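Pullulanase (Klebsiella oxytoca, PDB 2YOC) hydrolyses the alpha-1,6-glucosidic linkages of pullulan and related branched alpha-glucans, and is a secreted enzyme of the type 2 secretion pathway. Local coordinates at residues Q531-W545 against K873-N887. Sequence-based numbering, arbitrary orientation.
With CA (calcium ion), chain L.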
ATOM      1  N   GLN B 531      26.917 -38.594  16.710  1.00 90.95           N
ATOM      2  CA  GLN B 531      26.134 -38.717  15.495  1.00 89.30           C
ATOM      3  C   GLN B 531      26.703 -39.668  14.451  1.00 92.13           C
ATOM      4  O   GLN B 531      25.937 -40.245  13.682  1.00 92.53           O
ATOM      5  CB  GLN B 531      25.710 -37.348  14.921  1.00 89.68           C
ATOM      6  CG  GLN B 531      26.831 -36.483  14.375  1.00 97.07           C
ATOM      7  CD  GLN B 531      27.255 -36.954  13.015  1.00106.38           C
ATOM      8  OE1 GLN B 531      26.438 -37.374  12.181  1.00 92.22           O
ATOM      9  NE2 GLN B 531      28.557 -36.995  12.809  1.00100.88           N
ATOM     10  N   ALA B 532      28.029 -39.830  14.417  1.00 87.75           N
ATOM     11  CA  ALA B 532      28.684 -40.732  13.468  1.00 87.67           C
ATOM     12  C   ALA B 532      28.240 -42.197  13.682  1.00 89.09           C
ATOM     13  O   ALA B 532      27.907 -42.877  12.707  1.00 87.32           O
ATOM     14  CB  ALA B 532      30.194 -40.611  13.585  1.00 90.00           C
ATOM     15  N   LEU B 533      28.210 -42.658  14.950  1.00 85.15           N
ATOM     16  CA  LEU B 533      27.781 -44.012  15.287  1.00 86.11           C
ATOM     17  C   LEU B 533      26.269 -44.132  15.046  1.00 89.93           C
ATOM     18  O   LEU B 533      25.809 -45.138  14.496  1.00 90.08           O
ATOM     19  CB  LEU B 533      28.156 -44.378  16.750  1.00 87.09           C
ATOM     20  CG  LEU B 533      27.548 -45.666  17.357  1.00 92.55           C
ATOM     21  CD1 LEU B 533      27.928 -46.908  16.563  1.00 93.83           C
ATOM     22  CD2 LEU B 533      27.993 -45.864  18.779  1.00 96.63           C
ATOM     23  N   ASN B 534      25.512 -43.092  15.429  1.00 85.23           N
ATOM     24  CA  ASN B 534      24.061 -43.051  15.261  1.00 83.81           C
ATOM     25  C   ASN B 534      23.638 -43.283  13.809  1.00 87.61           C
ATOM     26  O   ASN B 534      22.738 -44.089  13.573  1.00 88.33           O
ATOM     27  CB  ASN B 534      23.481 -41.755  15.796  1.00 81.07           C
ATOM     28  CG  ASN B 534      22.033 -41.885  16.175  1.00 98.76           C
ATOM     29  OD1 ASN B 534      21.638 -42.772  16.953  1.00 83.41           O
ATOM     30  ND2 ASN B 534      21.217 -40.991  15.632  1.00 92.20           N
ATOM     31  N   THR B 535      24.336 -42.643  12.843  1.00 81.40           N
ATOM     32  CA  THR B 535      24.104 -42.790  11.405  1.00 79.37           C
ATOM     33  C   THR B 535      24.075 -44.282  11.014  1.00 82.77           C
ATOM     34  O   THR B 535      23.155 -44.718  10.317  1.00 81.55           O
ATOM     35  CB  THR B 535      25.158 -41.986  10.626  1.00 84.72           C
ATOM     36  OG1 THR B 535      25.184 -40.639  11.097  1.00 87.60           O
ATOM     37  CG2 THR B 535      24.921 -41.988   9.129  1.00 81.11           C
ATOM     38  N   LEU B 536      25.067 -45.053  11.499  1.00 79.58           N
ATOM     39  CA  LEU B 536      25.198 -46.484  11.249  1.00 79.75           C
ATOM     40  C   LEU B 536      24.075 -47.248  11.939  1.00 84.32           C
ATOM     41  O   LEU B 536      23.503 -48.148  11.317  1.00 85.07           O
ATOM     42  CB  LEU B 536      26.550 -47.008  11.744  1.00 81.04           C
ATOM     43  CG  LEU B 536      27.809 -46.421  11.114  1.00 85.42           C
ATOM     44  CD1 LEU B 536      28.951 -46.534  12.064  1.00 86.87           C
ATOM     45  CD2 LEU B 536      28.162 -47.102   9.789  1.00 84.55           C
ATOM     46  N   VAL B 537      23.752 -46.892  13.216  1.00 79.15           N
ATOM     47  CA  VAL B 537      22.690 -47.548  13.992  1.00 78.31           C
ATOM     48  C   VAL B 537      21.375 -47.457  13.248  1.00 83.18           C
ATOM     49  O   VAL B 537      20.665 -48.456  13.111  1.00 84.16           O
ATOM     50  CB  VAL B 537      22.553 -46.970  15.414  1.00 81.64           C
ATOM     51  CG1 VAL B 537      21.412 -47.646  16.174  1.00 80.56           C
ATOM     52  CG2 VAL B 537      23.859 -47.110  16.176  1.00 83.45           C
ATOM     53  N   ALA B 538      21.090 -46.251  12.743  1.00 78.51           N
ATOM     54  CA  ALA B 538      19.898 -45.835  12.033  1.00 77.19           C
ATOM     55  C   ALA B 538      19.522 -46.665  10.813  1.00 81.50           C
ATOM     56  O   ALA B 538      18.352 -46.648  10.418  1.00 81.73           O
ATOM     57  CB  ALA B 538      20.016 -44.366  11.657  1.00 77.43           C
ATOM     58  N   GLN B 539      20.495 -47.370  10.206  1.00 77.58           N
ATOM     59  CA  GLN B 539      20.294 -48.226   9.031  1.00 76.27           C
ATOM     60  C   GLN B 539      19.671 -49.569   9.422  1.00 78.21           C
ATOM     61  O   GLN B 539      19.009 -50.193   8.604  1.00 77.51           O
ATOM     62  CB  GLN B 539      21.625 -48.519   8.360  1.00 78.30           C
ATOM     63  CG  GLN B 539      22.448 -47.307   7.975  1.00 91.78           C
ATOM     64  CD  GLN B 539      23.864 -47.696   7.607  1.00125.30           C
ATOM     65  OE1 GLN B 539      24.269 -48.880   7.605  1.00123.57           O
ATOM     66  NE2 GLN B 539      24.657 -46.693   7.292  1.00122.03           N
ATOM     67  N   THR B 540      19.924 -50.030  10.647  1.00 73.84           N
ATOM     68  CA  THR B 540      19.452 -51.310  11.159  1.00 74.63           C
ATOM     69  C   THR B 540      18.528 -51.169  12.379  1.00 81.63           C
ATOM     70  O   THR B 540      18.287 -52.159  13.093  1.00 79.86           O
ATOM     71  CB  THR B 540      20.661 -52.178  11.500  1.00 78.06           C
ATOM     72  OG1 THR B 540      21.381 -51.595  12.601  1.00 73.50           O
ATOM     73  CG2 THR B 540      21.557 -52.420  10.297  1.00 71.78           C
ATOM     74  N   ASP B 541      18.038 -49.934  12.644  1.00 81.19           N
ATOM     75  CA  ASP B 541      17.145 -49.702  13.778  1.00 81.91           C
ATOM     76  C   ASP B 541      15.663 -49.995  13.414  1.00 85.52           C
ATOM     77  O   ASP B 541      15.352 -50.423  12.282  1.00 85.45           O
ATOM     78  CB  ASP B 541      17.390 -48.317  14.450  1.00 84.34           C
ATOM     79  CG  ASP B 541      16.957 -47.034  13.720  1.00109.04           C
ATOM     80  OD1 ASP B 541      16.410 -47.130  12.589  1.00110.64           O
ATOM     81  OD2 ASP B 541      17.184 -45.930  14.274  1.00120.62           O
ATOM     82  N   SER B 542      14.771 -49.805  14.399  1.00 80.44           N
ATOM     83  CA  SER B 542      13.330 -49.975  14.287  1.00 78.40           C
ATOM     84  C   SER B 542      12.666 -48.580  14.154  1.00 84.46           C
ATOM     85  O   SER B 542      11.423 -48.450  14.067  1.00 84.62           O
ATOM     86  CB  SER B 542      12.820 -50.701  15.525  1.00 78.71           C
ATOM     87  OG  SER B 542      13.325 -52.022  15.601  1.00 82.79           O
ATOM     88  N   TYR B 543      13.528 -47.539  14.106  1.00 80.74           N
ATOM     89  CA  TYR B 543      13.121 -46.142  14.053  1.00 79.21           C
ATOM     90  C   TYR B 543      13.073 -45.470  12.684  1.00 82.50           C
ATOM     91  O   TYR B 543      14.101 -45.229  12.050  1.00 85.16           O
ATOM     92  CB  TYR B 543      13.926 -45.278  15.050  1.00 79.42           C
ATOM     93  CG  TYR B 543      13.228 -43.977  15.349  1.00 77.85           C
ATOM     94  CD1 TYR B 543      13.256 -42.922  14.438  1.00 79.68           C
ATOM     95  CD2 TYR B 543      12.480 -43.821  16.508  1.00 77.40           C
ATOM     96  CE1 TYR B 543      12.535 -41.749  14.665  1.00 80.69           C
ATOM     97  CE2 TYR B 543      11.759 -42.651  16.750  1.00 77.61           C
ATOM     98  CZ  TYR B 543      11.793 -41.615  15.827  1.00 86.88           C
ATOM     99  OH  TYR B 543      11.078 -40.463  16.057  1.00 90.94           O
ATOM    100  N   ASN B 544      11.873 -45.087  12.294  1.00 74.85           N
ATOM    101  CA  ASN B 544      11.582 -44.275  11.130  1.00 72.73           C
ATOM    102  C   ASN B 544      10.224 -43.658  11.390  1.00 77.12           C
ATOM    103  O   ASN B 544       9.405 -44.273  12.081  1.00 76.60           O
ATOM    104  CB  ASN B 544      11.590 -45.038   9.812  1.00 63.03           C
ATOM    105  CG  ASN B 544      11.628 -44.084   8.640  1.00 79.26           C
ATOM    106  OD1 ASN B 544      10.683 -43.336   8.369  1.00 74.20           O
ATOM    107  ND2 ASN B 544      12.752 -44.002   7.968  1.00 73.39           N
ATOM    108  N   TRP B 545      10.004 -42.419  10.898  1.00 72.92           N
ATOM    109  CA  TRP B 545       8.711 -41.754  11.027  1.00 71.64           C
ATOM    110  C   TRP B 545       7.679 -42.597  10.257  1.00 77.59           C
ATOM    111  O   TRP B 545       6.616 -42.924  10.803  1.00 78.17           O
ATOM    112  CB  TRP B 545       8.793 -40.357  10.439  1.00 69.20           C
ATOM    113  CG  TRP B 545       9.525 -39.354  11.278  1.00 69.73           C
ATOM    114  CD1 TRP B 545       9.891 -39.471  12.590  1.00 73.15           C
ATOM    115  CD2 TRP B 545       9.888 -38.026  10.877  1.00 69.05           C
ATOM    116  NE1 TRP B 545      10.513 -38.315  13.016  1.00 72.56           N
ATOM    117  CE2 TRP B 545      10.517 -37.408  11.985  1.00 73.36           C
ATOM    118  CE3 TRP B 545       9.784 -37.311   9.668  1.00 69.83           C
ATOM    119  CZ2 TRP B 545      11.029 -36.104  11.922  1.00 72.60           C
ATOM    120  CZ3 TRP B 545      10.321 -36.032   9.597  1.00 71.45           C
ATOM    121  CH2 TRP B 545      10.917 -35.434  10.717  1.00 72.58           C
ATOM    122  N   LYS B 873      15.804 -32.169  20.587  1.00 71.96           N
ATOM    123  CA  LYS B 873      16.356 -33.142  19.641  1.00 71.94           C
ATOM    124  C   LYS B 873      17.859 -32.804  19.476  1.00 76.11           C
ATOM    125  O   LYS B 873      18.508 -33.250  18.533  1.00 74.29           O
ATOM    126  CB  LYS B 873      15.589 -33.061  18.292  1.00 72.82           C
ATOM    127  CG  LYS B 873      14.207 -33.684  18.380  1.00 75.23           C
ATOM    128  CD  LYS B 873      13.427 -33.636  17.077  1.00 84.05           C
ATOM    129  CE  LYS B 873      12.025 -34.193  17.255  1.00 84.42           C
ATOM    130  NZ  LYS B 873      11.273 -34.222  15.976  1.00 92.48           N
ATOM    131  N   SER B 874      18.400 -32.037  20.441  1.00 74.92           N
ATOM    132  CA  SER B 874      19.761 -31.511  20.469  1.00 77.35           C
ATOM    133  C   SER B 874      20.190 -30.930  19.112  1.00 81.56           C
ATOM    134  O   SER B 874      21.241 -31.245  18.540  1.00 80.54           O
ATOM    135  CB  SER B 874      20.765 -32.408  21.211  1.00 84.50           C
ATOM    136  OG  SER B 874      21.441 -33.381  20.433  1.00 97.56           O
ATOM    137  N   PHE B 875      19.267 -30.079  18.603  1.00 78.14           N
ATOM    138  CA  PHE B 875      19.318 -29.288  17.374  1.00 77.51           C
ATOM    139  C   PHE B 875      19.077 -30.060  16.066  1.00 80.55           C
ATOM    140  O   PHE B 875      19.304 -29.507  14.976  1.00 80.15           O
ATOM    141  CB  PHE B 875      20.546 -28.349  17.347  1.00 80.24           C
ATOM    142  CG  PHE B 875      20.641 -27.427  18.549  1.00 82.52           C
ATOM    143  CD1 PHE B 875      19.902 -26.247  18.604  1.00 85.70           C
ATOM    144  CD2 PHE B 875      21.449 -27.750  19.634  1.00 85.59           C
ATOM    145  CE1 PHE B 875      19.977 -25.405  19.714  1.00 86.94           C
ATOM    146  CE2 PHE B 875      21.531 -26.902  20.743  1.00 89.24           C
ATOM    147  CZ  PHE B 875      20.805 -25.731  20.769  1.00 87.20           C
ATOM    148  N   THR B 876      18.572 -31.315  16.163  1.00 75.23           N
ATOM    149  CA  THR B 876      18.294 -32.098  14.963  1.00 74.53           C
ATOM    150  C   THR B 876      17.143 -31.448  14.215  1.00 81.04           C
ATOM    151  O   THR B 876      16.112 -31.148  14.821  1.00 80.77           O
ATOM    152  CB  THR B 876      18.025 -33.567  15.292  1.00 75.42           C
ATOM    153  OG1 THR B 876      19.070 -34.038  16.127  1.00 76.16           O
ATOM    154  CG2 THR B 876      17.981 -34.442  14.054  1.00 72.47           C
ATOM    155  N   ARG B 877      17.337 -31.182  12.918  1.00 78.78           N
ATOM    156  CA  ARG B 877      16.316 -30.570  12.086  1.00 78.06           C
ATOM    157  C   ARG B 877      15.358 -31.641  11.535  1.00 85.36           C
ATOM    158  O   ARG B 877      14.149 -31.582  11.812  1.00 86.29           O
ATOM    159  CB  ARG B 877      16.965 -29.709  10.997  1.00 77.00           C
ATOM    160  CG  ARG B 877      16.004 -29.147   9.959  1.00 93.55           C
ATOM    161  CD  ARG B 877      16.650 -28.070   9.103  1.00111.11           C
ATOM    162  NE  ARG B 877      17.629 -28.577   8.131  1.00121.65           N
ATOM    163  CZ  ARG B 877      17.338 -28.899   6.873  1.00136.64           C
ATOM    164  NH1 ARG B 877      16.084 -28.850   6.439  1.00112.47           N
ATOM    165  NH2 ARG B 877      18.291 -29.317   6.053  1.00134.63           N
ATOM    166  N   ASP B 878      15.894 -32.640  10.802  1.00 82.97           N
ATOM    167  CA  ASP B 878      15.073 -33.700  10.191  1.00 82.41           C
ATOM    168  C   ASP B 878      15.246 -35.065  10.849  1.00 82.68           C
ATOM    169  O   ASP B 878      15.774 -35.988  10.226  1.00 83.97           O
ATOM    170  CB  ASP B 878      15.315 -33.764   8.670  1.00 84.45           C
ATOM    171  CG  ASP B 878      14.102 -34.216   7.895  1.00 96.27           C
ATOM    172  OD1 ASP B 878      12.948 -33.894   8.333  1.00 96.74           O
ATOM    173  OD2 ASP B 878      14.288 -34.827   6.825  1.00 99.97           O
ATOM    174  N   SER B 879      14.761 -35.196  12.085  1.00 74.20           N
ATOM    175  CA  SER B 879      14.899 -36.390  12.919  1.00 72.47           C
ATOM    176  C   SER B 879      14.279 -37.710  12.447  1.00 77.34           C
ATOM    177  O   SER B 879      14.244 -38.646  13.240  1.00 75.15           O
ATOM    178  CB  SER B 879      14.506 -36.079  14.358  1.00 71.47           C
ATOM    179  OG  SER B 879      13.116 -35.840  14.483  1.00 67.07           O
ATOM    180  N   TYR B 880      13.835 -37.814  11.165  1.00 77.67           N
ATOM    181  CA  TYR B 880      13.222 -39.035  10.609  1.00 79.30           C
ATOM    182  C   TYR B 880      14.009 -40.327  10.812  1.00 86.01           C
ATOM    183  O   TYR B 880      13.412 -41.360  11.105  1.00 85.43           O
ATOM    184  CB  TYR B 880      12.717 -38.862   9.170  1.00 81.43           C
ATOM    185  CG  TYR B 880      13.779 -38.935   8.100  1.00 87.18           C
ATOM    186  CD1 TYR B 880      14.526 -37.813   7.758  1.00 90.39           C
ATOM    187  CD2 TYR B 880      14.010 -40.116   7.397  1.00 88.94           C
ATOM    188  CE1 TYR B 880      15.506 -37.872   6.766  1.00 93.30           C
ATOM    189  CE2 TYR B 880      14.981 -40.185   6.399  1.00 90.54           C
ATOM    190  CZ  TYR B 880      15.732 -39.061   6.089  1.00 99.68           C
ATOM    191  OH  TYR B 880      16.692 -39.117   5.102  1.00101.83           O
ATOM    192  N   ASP B 881      15.336 -40.272  10.660  1.00 84.99           N
ATOM    193  CA  ASP B 881      16.156 -41.440  10.910  1.00 86.21           C
ATOM    194  C   ASP B 881      17.314 -41.033  11.778  1.00 92.17           C
ATOM    195  O   ASP B 881      18.470 -41.120  11.372  1.00 94.26           O
ATOM    196  CB  ASP B 881      16.567 -42.194   9.623  1.00 88.14           C
ATOM    197  CG  ASP B 881      16.506 -43.722   9.763  1.00 95.80           C
ATOM    198  OD1 ASP B 881      16.647 -44.233  10.922  1.00 92.54           O
ATOM    199  OD2 ASP B 881      16.330 -44.411   8.720  1.00104.30           O
ATOM    200  N   SER B 882      16.976 -40.499  12.963  1.00 86.88           N
ATOM    201  CA  SER B 882      17.930 -40.079  13.984  1.00 86.56           C
ATOM    202  C   SER B 882      17.697 -40.923  15.230  1.00 88.22           C
ATOM    203  O   SER B 882      18.237 -40.640  16.306  1.00 89.85           O
ATOM    204  CB  SER B 882      17.853 -38.577  14.242  1.00 90.14           C
ATOM    205  OG  SER B 882      18.546 -37.882  13.215  1.00100.49           O
ATOM    206  N   GLY B 883      16.916 -41.988  15.032  1.00 80.81           N
ATOM    207  CA  GLY B 883      16.628 -43.037  16.000  1.00 79.35           C
ATOM    208  C   GLY B 883      16.115 -42.649  17.362  1.00 78.79           C
ATOM    209  O   GLY B 883      15.691 -41.516  17.585  1.00 75.33           O
ATOM    210  N   ASP B 884      16.144 -43.628  18.274  1.00 77.22           N
ATOM    211  CA  ASP B 884      15.704 -43.486  19.657  1.00 77.96           C
ATOM    212  C   ASP B 884      16.508 -42.390  20.370  1.00 82.91           C
ATOM    213  O   ASP B 884      15.938 -41.651  21.174  1.00 81.26           O
ATOM    214  CB  ASP B 884      15.849 -44.823  20.412  1.00 81.38           C
ATOM    215  CG  ASP B 884      14.949 -45.958  19.946  1.00 95.69           C
ATOM    216  OD1 ASP B 884      13.769 -45.690  19.624  1.00 96.01           O
ATOM    217  OD2 ASP B 884      15.409 -47.131  19.971  1.00103.24           O
ATOM    218  N   TRP B 885      17.824 -42.276  20.053  1.00 81.67           N
ATOM    219  CA  TRP B 885      18.713 -41.295  20.663  1.00 82.00           C
ATOM    220  C   TRP B 885      18.227 -39.850  20.594  1.00 85.08           C
ATOM    221  O   TRP B 885      17.954 -39.261  21.638  1.00 84.56           O
ATOM    222  CB  TRP B 885      20.136 -41.413  20.130  1.00 81.87           C
ATOM    223  CG  TRP B 885      21.156 -40.769  21.035  1.00 83.99           C
ATOM    224  CD1 TRP B 885      21.837 -39.607  20.815  1.00 86.84           C
ATOM    225  CD2 TRP B 885      21.574 -41.242  22.325  1.00 84.86           C
ATOM    226  NE1 TRP B 885      22.670 -39.339  21.879  1.00 86.92           N
ATOM    227  CE2 TRP B 885      22.542 -40.334  22.811  1.00 88.78           C
ATOM    228  CE3 TRP B 885      21.234 -42.359  23.114  1.00 86.59           C
ATOM    229  CZ2 TRP B 885      23.161 -40.499  24.049  1.00 89.17           C
ATOM    230  CZ3 TRP B 885      21.861 -42.532  24.335  1.00 88.99           C
ATOM    231  CH2 TRP B 885      22.805 -41.604  24.797  1.00 90.29           C
ATOM    232  N   PHE B 886      18.111 -39.286  19.387  1.00 81.29           N
ATOM    233  CA  PHE B 886      17.706 -37.890  19.226  1.00 80.34           C
ATOM    234  C   PHE B 886      16.235 -37.582  19.466  1.00 80.74           C
ATOM    235  O   PHE B 886      15.918 -36.526  20.006  1.00 80.21           O
ATOM    236  CB  PHE B 886      18.219 -37.309  17.904  1.00 82.45           C
ATOM    237  CG  PHE B 886      19.719 -37.170  17.892  1.00 85.55           C
ATOM    238  CD1 PHE B 886      20.335 -36.046  18.433  1.00 89.98           C
ATOM    239  CD2 PHE B 886      20.521 -38.184  17.383  1.00 89.56           C
ATOM    240  CE1 PHE B 886      21.735 -35.930  18.449  1.00 92.81           C
ATOM    241  CE2 PHE B 886      21.919 -38.075  17.405  1.00 93.94           C
ATOM    242  CZ  PHE B 886      22.516 -36.946  17.935  1.00 92.45           C
ATOM    243  N   ASN B 887      15.349 -38.516  19.111  1.00 74.68           N
ATOM    244  CA  ASN B 887      13.901 -38.382  19.237  1.00 71.21           C
ATOM    245  C   ASN B 887      13.368 -38.851  20.590  1.00 74.29           C
ATOM    246  O   ASN B 887      12.189 -39.166  20.728  1.00 74.32           O
ATOM    247  CB  ASN B 887      13.248 -39.147  18.103  1.00 64.98           C
ATOM    248  CG  ASN B 887      13.360 -38.460  16.789  1.00 69.72           C
ATOM    249  OD1 ASN B 887      12.512 -37.634  16.420  1.00 82.53           O
ATOM    250  ND2 ASN B 887      14.344 -38.861  16.018  1.00 45.85           N
TER
HETATM  251 CA    CA L2076      15.644 -47.047  10.054  1.00106.30          CA
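Asn-534, on helix 529-537, reaches Ser-882 and Phe-886. Its CG is anti to the backbone N (chi1 -156°), which turns the amide toward residues 882-886. ND2 donates to Ser-882 O at 3.1 Å in a nearly straight bond, from above the carbonyl plane. The same ND2 meets the edge of the Phe-886 ring.

Further along, Ala-538 O and Asp-541 OD1 bind a calcium ion, the latter at 2.6 Å. Asp-881 comes in from the other segment, with OD2 3.0 Å from the calcium ion. Asp-541 OD2 lies 3.4 Å from Gly-883 CA.

The Tyr-543 ring lays one face over the Gly-883 backbone, and Tyr-880 O sits at its edge. The Tyr-543 hydroxyl hydrogen-bonds to Asp-421 and lies against the Asn-887 side chain. Asn-544 CA makes a C-H...O contact with Tyr-880 O. Trp-545 then takes Tyr-880 CA over its five-membered ring in a CH-pi contact, 3.5 Å from the centroid. Ser-879 OG is at the edge of the indole.

The contact joins the Ins region to the loop and short helix 883-886 that follow barrel strand 860-864. The calcium ion probably offsets the repulsion between Asp-541 and Asp-881, which would otherwise disfavour this close approach.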